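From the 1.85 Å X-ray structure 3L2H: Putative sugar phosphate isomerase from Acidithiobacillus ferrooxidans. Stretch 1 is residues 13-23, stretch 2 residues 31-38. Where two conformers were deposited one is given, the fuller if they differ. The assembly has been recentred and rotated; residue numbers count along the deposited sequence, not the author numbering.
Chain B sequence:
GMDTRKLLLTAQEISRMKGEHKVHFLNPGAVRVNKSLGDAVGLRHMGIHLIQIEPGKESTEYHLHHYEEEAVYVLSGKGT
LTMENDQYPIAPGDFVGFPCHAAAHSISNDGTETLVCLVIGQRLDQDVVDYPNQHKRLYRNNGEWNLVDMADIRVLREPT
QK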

# COMPACT_ATOMS: atom_id res chain seq x y z
N GLU B 13 -22.36 -12.05 -24.81
CA GLU B 13 -20.92 -11.85 -25.05
C GLU B 13 -20.09 -12.82 -24.23
O GLU B 13 -19.11 -13.40 -24.70
CB GLU B 13 -20.50 -10.42 -24.71
CG GLU B 13 -21.03 -9.35 -25.71
CD GLU B 13 -20.64 -7.96 -25.26
OE1 GLU B 13 -19.50 -7.53 -25.61
OE2 GLU B 13 -21.44 -7.34 -24.54
N ILE B 14 -20.47 -12.99 -22.99
CA ILE B 14 -19.76 -13.88 -22.09
C ILE B 14 -19.91 -15.35 -22.55
O ILE B 14 -18.89 -16.09 -22.63
CB ILE B 14 -20.25 -13.74 -20.65
CG1 ILE B 14 -19.83 -12.34 -20.12
CG2 ILE B 14 -19.69 -14.93 -19.81
CD1 ILE B 14 -20.39 -11.94 -18.74
N SER B 15 -21.13 -15.76 -22.89
CA SER B 15 -21.30 -17.17 -23.24
C SER B 15 -20.51 -17.49 -24.50
O SER B 15 -19.96 -18.58 -24.63
CB SER B 15 -22.79 -17.55 -23.38
OG SER B 15 -23.38 -16.87 -24.44
N ARG B 16 -20.39 -16.52 -25.39
CA ARG B 16 -19.63 -16.70 -26.61
C ARG B 16 -18.12 -16.63 -26.42
O ARG B 16 -17.39 -17.11 -27.30
CB ARG B 16 -20.02 -15.65 -27.65
CG ARG B 16 -21.42 -15.83 -28.20
CD ARG B 16 -21.71 -14.74 -29.20
NE ARG B 16 -20.61 -14.63 -30.13
CZ ARG B 16 -20.51 -15.26 -31.30
NH1 ARG B 16 -21.47 -16.03 -31.80
NH2 ARG B 16 -19.42 -15.07 -32.01
N MSE B 17 -17.63 -16.04 -25.35
CA MSE B 17 -16.16 -15.99 -25.13
C MSE B 17 -15.56 -17.39 -25.16
O MSE B 17 -16.14 -18.32 -24.63
CB MSE B 17 -15.81 -15.37 -23.77
CG MSE B 17 -15.94 -13.88 -23.69
SE MSE B 17 -15.76 -13.25 -21.90
CE MSE B 17 -13.78 -13.52 -21.80
N LYS B 18 -14.42 -17.59 -25.81
CA LYS B 18 -13.81 -18.93 -25.80
C LYS B 18 -13.17 -19.18 -24.43
O LYS B 18 -13.22 -20.27 -23.88
CB LYS B 18 -12.81 -19.12 -26.96
CG LYS B 18 -13.51 -19.49 -28.32
N GLY B 19 -12.62 -18.14 -23.84
CA GLY B 19 -11.97 -18.32 -22.55
C GLY B 19 -10.60 -18.92 -22.81
O GLY B 19 -10.20 -19.12 -23.97
N GLU B 20 -9.87 -19.16 -21.74
CA GLU B 20 -8.56 -19.72 -21.84
C GLU B 20 -8.59 -21.06 -21.16
O GLU B 20 -9.22 -21.22 -20.12
CB GLU B 20 -7.55 -18.81 -21.15
CG GLU B 20 -7.27 -17.49 -21.89
CD GLU B 20 -6.04 -17.54 -22.84
OE1 GLU B 20 -4.87 -17.72 -22.33
OE2 GLU B 20 -6.26 -17.37 -24.08
N HIS B 21 -7.93 -22.02 -21.78
CA HIS B 21 -7.73 -23.34 -21.20
C HIS B 21 -6.62 -23.20 -20.17
O HIS B 21 -5.47 -22.94 -20.52
CB HIS B 21 -7.37 -24.34 -22.29
CG HIS B 21 -7.14 -25.72 -21.78
ND1 HIS B 21 -5.87 -26.24 -21.54
CD2 HIS B 21 -8.01 -26.71 -21.46
CE1 HIS B 21 -5.98 -27.48 -21.10
NE2 HIS B 21 -7.26 -27.79 -21.04
N LYS B 22 -6.95 -23.36 -18.90
CA LYS B 22 -5.94 -23.13 -17.86
C LYS B 22 -5.76 -24.38 -17.02
O LYS B 22 -6.73 -24.97 -16.55
CB LYS B 22 -6.32 -21.91 -17.02
CG LYS B 22 -6.44 -20.65 -17.87
CD LYS B 22 -6.16 -19.36 -17.11
CE LYS B 22 -6.06 -18.20 -18.08
NZ LYS B 22 -5.11 -18.49 -19.21
N VAL B 23 -4.50 -24.78 -16.87
CA VAL B 23 -4.12 -25.97 -16.11
C VAL B 23 -3.14 -25.44 -15.04
O VAL B 23 -2.21 -24.69 -15.35
CB VAL B 23 -3.50 -27.08 -16.94
CG1 VAL B 23 -3.27 -28.32 -16.09
CG2 VAL B 23 -4.41 -27.46 -18.14
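Stretch 2 (31-38) VRVNKSLG

Stretch 2 is an extended strand from V31 to S36 that turns into a helix at L37 and G38. It runs antiparallel to the strand E20 to V23 of stretch 1. The N-to-C directions of the two strands make an angle of 133°, so the pair is clearly twisted. Their axes approach to 4.8 Å. Together the two stretches bury 673 Å².

The register pairs E20 with N34, H21 with V33, K22 with R32 and V23 with V31. E20–N34 and K22–R32 are the hydrogen-bonded pairs. N34 N donates to E20 O at 2.8 Å, and E20 N donates to N34 O at 2.7 Å. R32 N donates to K22 O at 3.0 Å, and K22 N donates to R32 O, also at 3.0 Å. CA-H...O contacts add to the rungs: V33 CA, between them, lies 3.6 Å from E20 O, and V31 CA, beyond the second, lies 3.4 Å from K22 O.

Side chains alternate between the two faces of the sheet. V31 and V33 share one face with H21 and V23. Here V31 CG2 packs on V23 CG2 at 3.8 Å, while V31 CG1 lies 3.2 Å from H21 NE2. R32 and N34 share the other face with E20 and K22. N34 CB sits 3.8 Å from K22 CD. On the same face, N34 OD1 accepts from R32 NE at 3.2 Å and from R32 NH2 at 3.0 Å, which ties the guanidinium to its own strand. K22 NZ forms a salt bridge with E20 OE1 at 3.2 Å.

G19 leads into the first rung, and its CA is 3.2 Å from N34 O. A CB here would clash with V33 CG1, and the backbone angles by themselves call for glycine.

K35 has the largest contact area of stretch 2. Its side chain, extended beyond chi1, reaches the helix residues I14 and S15, whose carbonyl oxygens face its amine. K35 NZ donates to I14 O at 2.9 Å and makes a weak hydrogen bond to S15 O at 3.3 Å. Water 1 links K35 NZ and S15 O: it accepts from K35 NZ at 2.8 Å and donates to S15 O at 3.2 Å.

Apolar contacts complete the packing near the helix of stretch 2. L37 CD2 lies 4.0 Å from I14 CG1 and 4.2 Å from SE of M17, a selenomethionine. The CE atom of M17 also comes within 4.0 Å of K35 CB. S36 occupies the N-cap position before the helix.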

# COMPACT_ATOMS: atom_id res chain seq x y z
N VAL B 31 -7.97 -28.36 -14.36
CA VAL B 31 -8.16 -27.95 -15.73
C VAL B 31 -9.49 -27.25 -15.76
O VAL B 31 -10.49 -27.79 -15.33
CB VAL B 31 -8.17 -29.15 -16.71
CG1 VAL B 31 -8.40 -28.69 -18.14
CG2 VAL B 31 -6.87 -29.93 -16.60
N ARG B 32 -9.50 -26.02 -16.28
CA ARG B 32 -10.72 -25.25 -16.33
C ARG B 32 -10.77 -24.28 -17.52
O ARG B 32 -9.73 -23.83 -18.01
CB ARG B 32 -10.87 -24.49 -14.99
CG ARG B 32 -10.27 -23.10 -14.92
CD ARG B 32 -10.08 -22.72 -13.42
NE ARG B 32 -9.78 -21.32 -13.24
CZ ARG B 32 -9.56 -20.77 -12.06
NH1 ARG B 32 -9.59 -21.51 -10.94
NH2 ARG B 32 -9.32 -19.48 -11.99
N VAL B 33 -11.98 -23.99 -18.01
CA VAL B 33 -12.15 -22.93 -19.00
C VAL B 33 -12.27 -21.69 -18.14
O VAL B 33 -13.08 -21.66 -17.23
CB VAL B 33 -13.38 -23.12 -19.90
CG1 VAL B 33 -13.62 -21.87 -20.73
CG2 VAL B 33 -13.14 -24.32 -20.80
N ASN B 34 -11.41 -20.71 -18.39
CA ASN B 34 -11.38 -19.48 -17.62
C ASN B 34 -11.70 -18.29 -18.50
O ASN B 34 -11.00 -18.05 -19.50
CB ASN B 34 -9.99 -19.29 -17.01
CG ASN B 34 -9.99 -18.24 -15.94
OD1 ASN B 34 -10.19 -18.56 -14.74
ND2 ASN B 34 -9.71 -17.00 -16.32
N LYS B 35 -12.75 -17.58 -18.14
CA LYS B 35 -13.15 -16.34 -18.79
C LYS B 35 -12.89 -15.19 -17.83
O LYS B 35 -13.56 -15.05 -16.82
CB LYS B 35 -14.62 -16.41 -19.18
CG LYS B 35 -14.93 -17.55 -20.22
CD LYS B 35 -16.45 -17.64 -20.55
CE LYS B 35 -16.74 -18.82 -21.44
NZ LYS B 35 -18.21 -18.81 -21.89
N SER B 36 -11.89 -14.38 -18.13
CA SER B 36 -11.49 -13.36 -17.23
C SER B 36 -12.32 -12.08 -17.52
O SER B 36 -12.04 -11.27 -18.45
CB SER B 36 -10.01 -13.06 -17.32
OG SER B 36 -9.70 -11.96 -16.45
N LEU B 37 -13.40 -11.96 -16.77
CA LEU B 37 -14.31 -10.83 -16.96
C LEU B 37 -13.60 -9.51 -16.62
O LEU B 37 -13.68 -8.50 -17.34
CB LEU B 37 -15.56 -11.03 -16.12
CG LEU B 37 -16.33 -12.34 -16.32
CD1 LEU B 37 -17.65 -12.29 -15.51
CD2 LEU B 37 -16.56 -12.68 -17.84
N GLY B 38 -12.83 -9.53 -15.53
CA GLY B 38 -12.08 -8.35 -15.13
C GLY B 38 -11.06 -7.91 -16.14
O GLY B 38 -10.98 -6.72 -16.43
O HOH W 1 -18.02 -20.89 -23.71